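Local coordinates for putative uncharacterized protein (Streptococcus mutans, PDB 3BGK) that probably dehydrates the S-form of hydrated NAD(P)H at the expense of ADP, repairing this damaged cofactor, at residues 281-286 with 296-301. Numbering follows the deposited sequence.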
ATOM      1  N   TYR A 281       0.289  22.367  14.333  1.00 12.33           N
ATOM      2  CA  TYR A 281       1.004  21.946  15.536  1.00 12.47           C
ATOM      3  C   TYR A 281       1.723  20.620  15.317  1.00 12.51           C
ATOM      4  O   TYR A 281       2.867  20.461  15.741  1.00 12.64           O
ATOM      5  CB  TYR A 281       0.038  21.849  16.718  1.00 12.72           C
ATOM      6  CG  TYR A 281       0.616  21.252  17.978  1.00 12.62           C
ATOM      7  CD1 TYR A 281       1.291  22.044  18.899  1.00 13.40           C
ATOM      8  CD2 TYR A 281       0.464  19.899  18.262  1.00 12.88           C
ATOM      9  CE1 TYR A 281       1.819  21.498  20.067  1.00 13.36           C
ATOM     10  CE2 TYR A 281       0.983  19.347  19.416  1.00 12.60           C
ATOM     11  CZ  TYR A 281       1.658  20.152  20.317  1.00 12.92           C
ATOM     12  OH  TYR A 281       2.170  19.602  21.476  1.00 13.51           O
ATOM     13  N   ILE A 282       1.049  19.679  14.657  1.00 12.65           N
ATOM     14  CA  ILE A 282       1.651  18.384  14.325  1.00 12.74           C
ATOM     15  C   ILE A 282       2.811  18.574  13.336  1.00 13.08           C
ATOM     16  O   ILE A 282       3.896  18.006  13.516  1.00 13.18           O
ATOM     17  CB  ILE A 282       0.591  17.371  13.801  1.00 12.49           C
ATOM     18  CG1 ILE A 282      -0.351  16.958  14.939  1.00 11.94           C
ATOM     19  CG2 ILE A 282       1.261  16.144  13.191  1.00 11.83           C
ATOM     20  CD1 ILE A 282      -1.677  16.347  14.488  1.00 10.56           C
ATOM     21  N   ALA A 283       2.582  19.403  12.318  1.00 13.46           N
ATOM     22  CA  ALA A 283       3.598  19.735  11.325  1.00 14.00           C
ATOM     23  C   ALA A 283       4.841  20.322  11.991  1.00 14.58           C
ATOM     24  O   ALA A 283       5.968  19.982  11.611  1.00 14.42           O
ATOM     25  CB  ALA A 283       3.036  20.694  10.278  1.00 13.60           C
ATOM     26  N   ASP A 284       4.624  21.187  12.992  1.00 15.40           N
ATOM     27  CA  ASP A 284       5.713  21.749  13.803  1.00 16.17           C
ATOM     28  C   ASP A 284       6.506  20.676  14.531  1.00 16.04           C
ATOM     29  O   ASP A 284       7.731  20.742  14.565  1.00 16.36           O
ATOM     30  CB  ASP A 284       5.202  22.799  14.803  1.00 16.66           C
ATOM     31  CG  ASP A 284       5.109  24.197  14.195  1.00 18.59           C
ATOM     32  OD1 ASP A 284       4.817  24.309  12.982  1.00 21.01           O
ATOM     33  OD2 ASP A 284       5.330  25.191  14.923  1.00 20.17           O
ATOM     34  N   GLN A 285       5.819  19.695  15.107  1.00 16.10           N
ATOM     35  CA  GLN A 285       6.501  18.581  15.781  1.00 16.45           C
ATOM     36  C   GLN A 285       7.310  17.720  14.822  1.00 16.47           C
ATOM     37  O   GLN A 285       8.453  17.362  15.120  1.00 16.45           O
ATOM     38  CB  GLN A 285       5.508  17.700  16.527  1.00 16.47           C
ATOM     39  CG  GLN A 285       5.235  18.160  17.935  1.00 17.55           C
ATOM     40  CD  GLN A 285       4.206  17.307  18.632  1.00 19.10           C
ATOM     41  OE1 GLN A 285       3.871  16.201  18.189  1.00 19.86           O
ATOM     42  NE2 GLN A 285       3.694  17.814  19.742  1.00 20.37           N
ATOM     43  N   LEU A 286       6.716  17.401  13.672  1.00 16.32           N
ATOM     44  CA  LEU A 286       7.373  16.590  12.648  1.00 16.34           C
ATOM     45  C   LEU A 286       8.540  17.307  11.953  1.00 16.46           C
ATOM     46  O   LEU A 286       9.415  16.650  11.374  1.00 16.62           O
ATOM     47  CB  LEU A 286       6.355  16.087  11.605  1.00 16.10           C
ATOM     48  CG  LEU A 286       5.380  14.992  12.048  1.00 15.38           C
ATOM     49  CD1 LEU A 286       4.332  14.726  10.986  1.00 14.01           C
ATOM     50  CD2 LEU A 286       6.123  13.704  12.415  1.00 14.69           C
ATOM     51  N   THR A 296       0.434  13.112   4.367  1.00 12.77           N
ATOM     52  CA  THR A 296       0.131  11.776   4.911  1.00 13.20           C
ATOM     53  C   THR A 296       0.918  11.440   6.179  1.00 13.62           C
ATOM     54  O   THR A 296       0.491  10.575   6.951  1.00 13.76           O
ATOM     55  CB  THR A 296       0.368  10.640   3.888  1.00 13.02           C
ATOM     56  OG1 THR A 296       1.734  10.666   3.449  1.00 13.26           O
ATOM     57  CG2 THR A 296      -0.568  10.773   2.695  1.00 12.72           C
ATOM     58  N   ARG A 297       2.062  12.096   6.384  1.00 14.02           N
ATOM     59  CA  ARG A 297       2.847  11.883   7.602  1.00 14.66           C
ATOM     60  C   ARG A 297       2.162  12.548   8.793  1.00 14.59           C
ATOM     61  O   ARG A 297       2.260  12.055   9.917  1.00 15.12           O
ATOM     62  CB  ARG A 297       4.279  12.424   7.480  1.00 15.11           C
ATOM     63  CG  ARG A 297       5.070  11.998   6.248  1.00 17.00           C
ATOM     64  CD  ARG A 297       5.689  10.618   6.371  1.00 19.64           C
ATOM     65  NE  ARG A 297       6.476  10.291   5.178  1.00 21.61           N
ATOM     66  CZ  ARG A 297       5.983   9.749   4.063  1.00 22.49           C
ATOM     67  NH1 ARG A 297       6.788   9.496   3.036  1.00 22.91           N
ATOM     68  NH2 ARG A 297       4.689   9.458   3.970  1.00 22.65           N
ATOM     69  N   ILE A 298       1.489  13.672   8.540  1.00 14.23           N
ATOM     70  CA  ILE A 298       0.717  14.386   9.565  1.00 13.77           C
ATOM     71  C   ILE A 298      -0.505  13.575  10.007  1.00 13.78           C
ATOM     72  O   ILE A 298      -0.805  13.491  11.197  1.00 13.54           O
ATOM     73  CB  ILE A 298       0.254  15.764   9.049  1.00 13.59           C
ATOM     74  CG1 ILE A 298       1.441  16.720   8.955  1.00 13.52           C
ATOM     75  CG2 ILE A 298      -0.830  16.358   9.940  1.00 13.58           C
ATOM     76  CD1 ILE A 298       1.124  18.033   8.257  1.00 13.48           C
ATOM     77  N   SER A 299      -1.200  12.990   9.029  1.00 13.86           N
ATOM     78  CA  SER A 299      -2.379  12.156   9.269  1.00 13.92           C
ATOM     79  C   SER A 299      -2.089  10.964  10.168  1.00 13.89           C
ATOM     80  O   SER A 299      -2.895  10.631  11.047  1.00 14.07           O
ATOM     81  CB  SER A 299      -2.976  11.672   7.946  1.00 13.88           C
ATOM     82  OG  SER A 299      -3.659  12.726   7.298  1.00 14.15           O
ATOM     83  N   ALA A 300      -0.938  10.337   9.944  1.00 13.81           N
ATOM     84  CA  ALA A 300      -0.499   9.179  10.715  1.00 13.93           C
ATOM     85  C   ALA A 300      -0.322   9.493  12.205  1.00 14.09           C
ATOM     86  O   ALA A 300      -0.475   8.601  13.056  1.00 14.04           O
ATOM     87  CB  ALA A 300       0.799   8.623  10.127  1.00 13.81           C
ATOM     88  N   GLU A 301      -0.020  10.759  12.506  1.00 14.08           N
ATOM     89  CA  GLU A 301       0.274  11.213  13.872  1.00 14.29           C
ATOM     90  C   GLU A 301      -0.935  11.718  14.647  1.00 14.24           C
ATOM     91  O   GLU A 301      -0.874  11.834  15.872  1.00 14.40           O
ATOM     92  CB  GLU A 301       1.344  12.309  13.849  1.00 14.47           C
ATOM     93  CG  GLU A 301       2.695  11.862  13.281  1.00 15.26           C
ATOM     94  CD  GLU A 301       3.310  10.714  14.063  1.00 16.73           C
ATOM     95  OE1 GLU A 301       3.287  10.748  15.317  1.00 17.23           O
ATOM     96  OE2 GLU A 301       3.812   9.770  13.421  1.00 17.76           O
TER
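Glu301 sends its carboxylate OE1 to a salt bridge with Arg304, one turn or so further along its helix, and turns its aliphatic part to Ile282 and Leu286. Its CB lies 3.9 Å from CG2 of Ile282. The contact joins the last two helices of the alpha/beta three-layer sandwich, 268-287 and 295-310. Their short segments cross at 104°, with axes 9.7 Å apart, and the pairs across the contact are mostly carbon to carbon. Ile298 sits in the middle and uses both branches, touching through three carbons. A chi1 of -72° sets CG1 anti to the carbonyl carbon and leaves CG2 anti to the backbone N, where it meets CG2 of Ile282 at 3.9 Å. Its CD1 ends 3.8 Å from CB of Ala283. Its CG1 faces CD1 of Leu286. Ile282 also touches Val305 on helix 295-310, and Val293, in the loop between the helices, touches both Leu286 and Ile298. Ile298 also packs on Met249 of helix 249-263, and its side chain is about 9 Å from Gly250, predicted to bind AMP. Leu286 uses both methyls. CD2 rests 4.0 Å from CG of Glu301, while CD1 lies 3.5 Å from the backbone O of Arg297.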